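PDB 6MJN: organic hydroperoxide resistance protein from Legionella pneumophila, which probably detoxifies organic hydroperoxides by reducing them with a pair of redox-active cysteine thiols, acting as an Ohr/OsmC-family homodimer. Local coordinates for the interface of chains A and B. Coordinates in Å, arbitrary orientation; residue numbers count along the deposited sequence, not the author numbering. Chains: chain A/B, Organic hydroperoxide resistance protein.

Contact 1: the interface of chains A and B. Residues chain A 63, 66, 70, 83-85; chain B 19-22, 38.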
# COMPACT_ATOMS: atom_id res chain seq x y z
N ALA A 63 -3.14 -4.40 8.36
CA ALA A 63 -2.72 -3.77 9.61
C ALA A 63 -3.45 -2.45 9.82
O ALA A 63 -3.90 -2.15 10.94
CB ALA A 63 -1.20 -3.56 9.59
N GLU A 66 -7.10 -3.08 10.84
CA GLU A 66 -7.19 -3.57 12.21
C GLU A 66 -7.01 -2.44 13.21
O GLU A 66 -7.69 -2.39 14.24
CB GLU A 66 -6.16 -4.69 12.47
CG GLU A 66 -6.32 -5.32 13.85
CD GLU A 66 -5.05 -6.00 14.36
OE1 GLU A 66 -4.17 -6.30 13.53
OE2 GLU A 66 -4.95 -6.22 15.58
N ARG A 70 -9.74 -0.96 16.18
CA ARG A 70 -9.43 -0.72 17.58
C ARG A 70 -9.57 0.76 17.96
O ARG A 70 -9.98 1.08 19.08
CB ARG A 70 -8.02 -1.22 17.89
CG ARG A 70 -7.81 -2.70 17.63
CD ARG A 70 -6.43 -3.15 18.09
NE ARG A 70 -6.11 -4.55 17.81
CZ ARG A 70 -6.34 -5.55 18.65
NH1 ARG A 70 -6.92 -5.31 19.82
NH2 ARG A 70 -6.00 -6.80 18.33
N VAL A 83 -9.22 -8.75 17.95
CA VAL A 83 -9.46 -8.47 16.53
C VAL A 83 -8.28 -9.03 15.75
O VAL A 83 -7.13 -8.89 16.16
CB VAL A 83 -9.59 -6.97 16.22
CG1 VAL A 83 -10.05 -6.76 14.78
CG2 VAL A 83 -10.51 -6.27 17.20
N SER A 84 -8.57 -9.68 14.63
CA SER A 84 -7.54 -9.94 13.63
C SER A 84 -8.15 -9.61 12.27
O SER A 84 -9.37 -9.58 12.10
CB SER A 84 -7.03 -11.38 13.70
OG SER A 84 -8.03 -12.29 13.31
N MET A 85 -7.28 -9.33 11.31
CA MET A 85 -7.70 -8.81 10.02
C MET A 85 -7.03 -9.59 8.90
O MET A 85 -5.80 -9.74 8.90
CB MET A 85 -7.33 -7.34 9.96
CG MET A 85 -8.07 -6.57 8.93
SD MET A 85 -9.83 -6.48 9.29
CE MET A 85 -10.30 -6.50 7.59
N ALA B 19 -3.09 -9.81 9.75
CA ALA B 19 -2.49 -8.97 10.77
C ALA B 19 -3.18 -9.22 12.10
O ALA B 19 -4.39 -9.48 12.14
CB ALA B 19 -2.59 -7.47 10.41
N HIS B 20 -2.41 -9.14 13.19
CA HIS B 20 -2.94 -9.33 14.53
C HIS B 20 -2.04 -8.59 15.51
O HIS B 20 -0.89 -8.28 15.21
CB HIS B 20 -3.04 -10.82 14.91
CG HIS B 20 -3.54 -11.07 16.30
ND1 HIS B 20 -2.73 -11.58 17.30
CD2 HIS B 20 -4.76 -10.88 16.86
CE1 HIS B 20 -3.44 -11.70 18.41
NE2 HIS B 20 -4.67 -11.29 18.17
N GLY B 21 -2.58 -8.32 16.69
CA GLY B 21 -1.80 -7.71 17.75
C GLY B 21 -1.76 -6.20 17.75
O GLY B 21 -1.00 -5.63 18.54
N GLY B 22 -2.54 -5.54 16.90
CA GLY B 22 -2.60 -4.09 16.92
C GLY B 22 -1.40 -3.42 16.28
O GLY B 22 -0.63 -4.01 15.51
N LEU B 38 5.37 -4.87 13.53
CA LEU B 38 4.83 -3.53 13.38
C LEU B 38 5.04 -2.74 14.66
O LEU B 38 5.10 -3.30 15.75
CB LEU B 38 3.33 -3.58 13.06
CG LEU B 38 2.95 -4.42 11.85
CD1 LEU B 38 1.45 -4.69 11.81
CD2 LEU B 38 3.40 -3.65 10.63
O HOH W 1 -1.70 -5.47 13.39
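Backbone hydrogen bonds join the two chains edge to edge. The end of B strand 13-20 runs antiparallel to the start of A strand 82-93. A:Met85 N donates to B:Ala19 O at 3.0 Å, in the carbonyl plane. B:Ala19 N donates back to A:Met85 O at 2.8 Å, nearly along the C=O axis. Both bonds are close to straight, 167° at the hydrogen.

The polar side-chain contact centres on A:Glu66. Its CG is anti to the backbone N (chi1 -174°) and the chain is extended, so the carboxylate reaches the turn after B strand 13-20. A:Glu66 OE2 accepts the backbone N-H of B:Gly22 N at 2.8 Å, from 40° above the carboxylate plane. A:Arg70, one turn further along the same helix, forms a salt bridge to that oxygen, gripping it side-on. A:Arg70 NE and NH2 each lie 3.0 Å from A:Glu66 OE2, with the oxygen in the guanidinium plane. NH2 meets the anti lone pair. Together with B:Gly22 N, these donors would hold the carboxylate in place, and the arginine's charge would be expected to keep it ionised. A:Glu66 OE1 lies 2.6 Å from water 1, which also bonds to B:Gly22 O.

Van der Waals contacts surround this. The methyl CB of A:Ala63 meets the CD1 tip of B:Leu38 at 3.6 Å. B:Ala19 CB packs against the helix backbone at A:Ala63. B:His20, its CG anti to the backbone N, brings CD2 up to A:Val83 O and A:Ser84 CB.

The site extends the A sheet with a strand of B and ties that strand to helix 53-75, helping to hold the dimer together.

Contact 2: the interface of chains A and B. Residues chain A 60, 64, 128-130; chain B 53-54, 91, 99-101.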
# COMPACT_ATOMS: atom_id res chain seq x y z
N GLY A 60 -0.12 -3.88 4.48
CA GLY A 60 -0.38 -2.58 5.07
C GLY A 60 -1.87 -2.35 5.27
O GLY A 60 -2.28 -1.74 6.27
N CYS A 64 -3.57 -1.64 8.77
CA CYS A 64 -4.22 -0.34 8.89
C CYS A 64 -5.69 -0.49 9.28
O CYS A 64 -6.19 0.24 10.15
CB CYS A 64 -4.09 0.44 7.59
SG CYS A 64 -4.71 2.10 7.76
N CYS A 128 -10.10 4.42 8.19
CA CYS A 128 -8.84 3.85 7.74
C CYS A 128 -8.24 4.63 6.56
O CYS A 128 -8.92 4.84 5.54
CB CYS A 128 -9.09 2.37 7.37
SG CYS A 128 -7.73 1.51 6.53
N PRO A 129 -7.00 5.09 6.66
CA PRO A 129 -6.44 5.89 5.55
C PRO A 129 -6.29 5.13 4.23
O PRO A 129 -6.42 5.75 3.16
CB PRO A 129 -5.07 6.36 6.09
CG PRO A 129 -4.78 5.51 7.28
CD PRO A 129 -6.13 5.09 7.85
N TYR A 130 -5.97 3.83 4.27
CA TYR A 130 -5.96 3.03 3.03
C TYR A 130 -7.34 3.04 2.38
O TYR A 130 -7.45 3.14 1.15
CB TYR A 130 -5.54 1.59 3.34
CG TYR A 130 -4.05 1.30 3.37
CD1 TYR A 130 -3.22 1.89 4.31
CD2 TYR A 130 -3.50 0.38 2.50
CE1 TYR A 130 -1.85 1.61 4.34
CE2 TYR A 130 -2.17 0.08 2.53
CZ TYR A 130 -1.34 0.71 3.43
OH TYR A 130 0.01 0.38 3.47
N PRO B 53 2.06 0.73 8.46
CA PRO B 53 1.36 0.80 7.16
C PRO B 53 1.79 1.94 6.24
O PRO B 53 1.69 1.77 5.03
CB PRO B 53 -0.12 0.94 7.56
CG PRO B 53 -0.18 0.23 8.90
CD PRO B 53 1.10 0.62 9.58
N GLU B 54 2.18 3.11 6.77
CA GLU B 54 2.61 4.19 5.87
C GLU B 54 3.88 3.81 5.14
O GLU B 54 4.04 4.14 3.95
CB GLU B 54 2.83 5.50 6.64
CG GLU B 54 1.53 6.16 7.09
CD GLU B 54 0.78 5.33 8.12
OE1 GLU B 54 1.42 4.80 9.06
OE2 GLU B 54 -0.45 5.20 7.97
N LEU B 91 0.90 11.15 6.70
CA LEU B 91 -0.38 10.88 7.31
C LEU B 91 -0.95 12.21 7.81
O LEU B 91 -0.23 13.01 8.42
CB LEU B 91 -0.23 9.87 8.45
CG LEU B 91 -1.46 9.52 9.28
CD1 LEU B 91 -2.46 8.74 8.42
CD2 LEU B 91 -1.06 8.71 10.50
N PHE B 99 -8.45 9.56 8.90
CA PHE B 99 -7.07 9.80 8.50
C PHE B 99 -6.97 9.73 6.99
O PHE B 99 -7.75 9.02 6.35
CB PHE B 99 -6.12 8.79 9.14
CG PHE B 99 -6.10 8.86 10.64
CD1 PHE B 99 -5.32 9.80 11.30
CD2 PHE B 99 -6.90 8.01 11.40
CE1 PHE B 99 -5.32 9.87 12.68
CE2 PHE B 99 -6.89 8.08 12.78
CZ PHE B 99 -6.10 9.02 13.42
N LYS B 100 -6.01 10.47 6.42
CA LYS B 100 -5.77 10.41 4.99
C LYS B 100 -4.27 10.45 4.70
O LYS B 100 -3.47 10.90 5.52
CB LYS B 100 -6.46 11.57 4.23
CG LYS B 100 -5.82 12.92 4.44
CD LYS B 100 -6.52 13.99 3.59
CE LYS B 100 -6.04 15.40 3.95
NZ LYS B 100 -6.65 16.45 3.08
N LEU B 101 -3.92 9.98 3.51
CA LEU B 101 -2.55 9.97 3.03
C LEU B 101 -2.34 11.09 2.00
O LEU B 101 -3.26 11.46 1.27
CB LEU B 101 -2.21 8.62 2.38
CG LEU B 101 -2.39 7.35 3.25
CD1 LEU B 101 -2.02 6.13 2.42
CD2 LEU B 101 -1.52 7.45 4.46
O HOH W 2 -5.96 8.49 2.31
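A:Pro129 and A:Tyr130 have helical backbone torsions in the first turn of helix 129-134, B:Pro53 begins helix 53-76, and B:Phe99 to B:Leu101 are extended. A:Tyr130 has CG anti to the carbonyl carbon (chi1 -86°). This carries its phenol across B:Pro53 at about a right angle. The hydroxyl A:Tyr130 OH donates to B:Pro53 O at 2.7 Å, in the carbonyl plane and on a lone pair (C=O...O angle 134°). That carbonyl oxygen lies at the ring edge, in the ring plane, while A:Gly60 C lies over the rim of one face. Ring atom A:Tyr130 CE1 touches B:Pro53 CB at 3.7 Å. B:Pro53 CB also packs 4.0 Å from A:Cys64 CB.

A:Pro129 buries 75 Å² against B. A:Pro129 CD lies alongside B:Phe99 CB at 3.9 Å, with CG beside it. A:Pro129 CG also meets the methyl B:Leu91 CD1 at 4.1 Å, the two side chains crossing obliquely. A:Pro129 CB sits by B:Phe99 O and rests 4.0 Å from B:Leu101 CG. Water 2 bridges B:Leu101 N and A:Pro129 O.

A:Cys64 and A:Cys128 match the reactive and resolving cysteines of the Ohr/OsmC family. A:Cys64 SG lies 3.3 Å from A:Cys128 SG, so no disulfide is formed here. B:Glu54 corresponds to the family's conserved active-site glutamate. The site places the partner chain beside the cysteine pair, so both chains probably shape each catalytic pocket.

The centres of contact 1 and contact 2 lie about 14 Å apart, within one two-fold symmetric interface. Both use A helix 53-75: contact 2 takes A:Gly60 and A:Cys64, and contact 1 takes A:Ala63, A:Glu66 and A:Arg70. Strand 82-93 also serves twice, its start from chain A in contact 1 and its far end from chain B in contact 2. One helix therefore links the strand pairing of the dimer to the redox cysteines. Symmetry repeats each contact with the chains exchanged, giving two equivalent active sites whose shape probably depends on dimerisation.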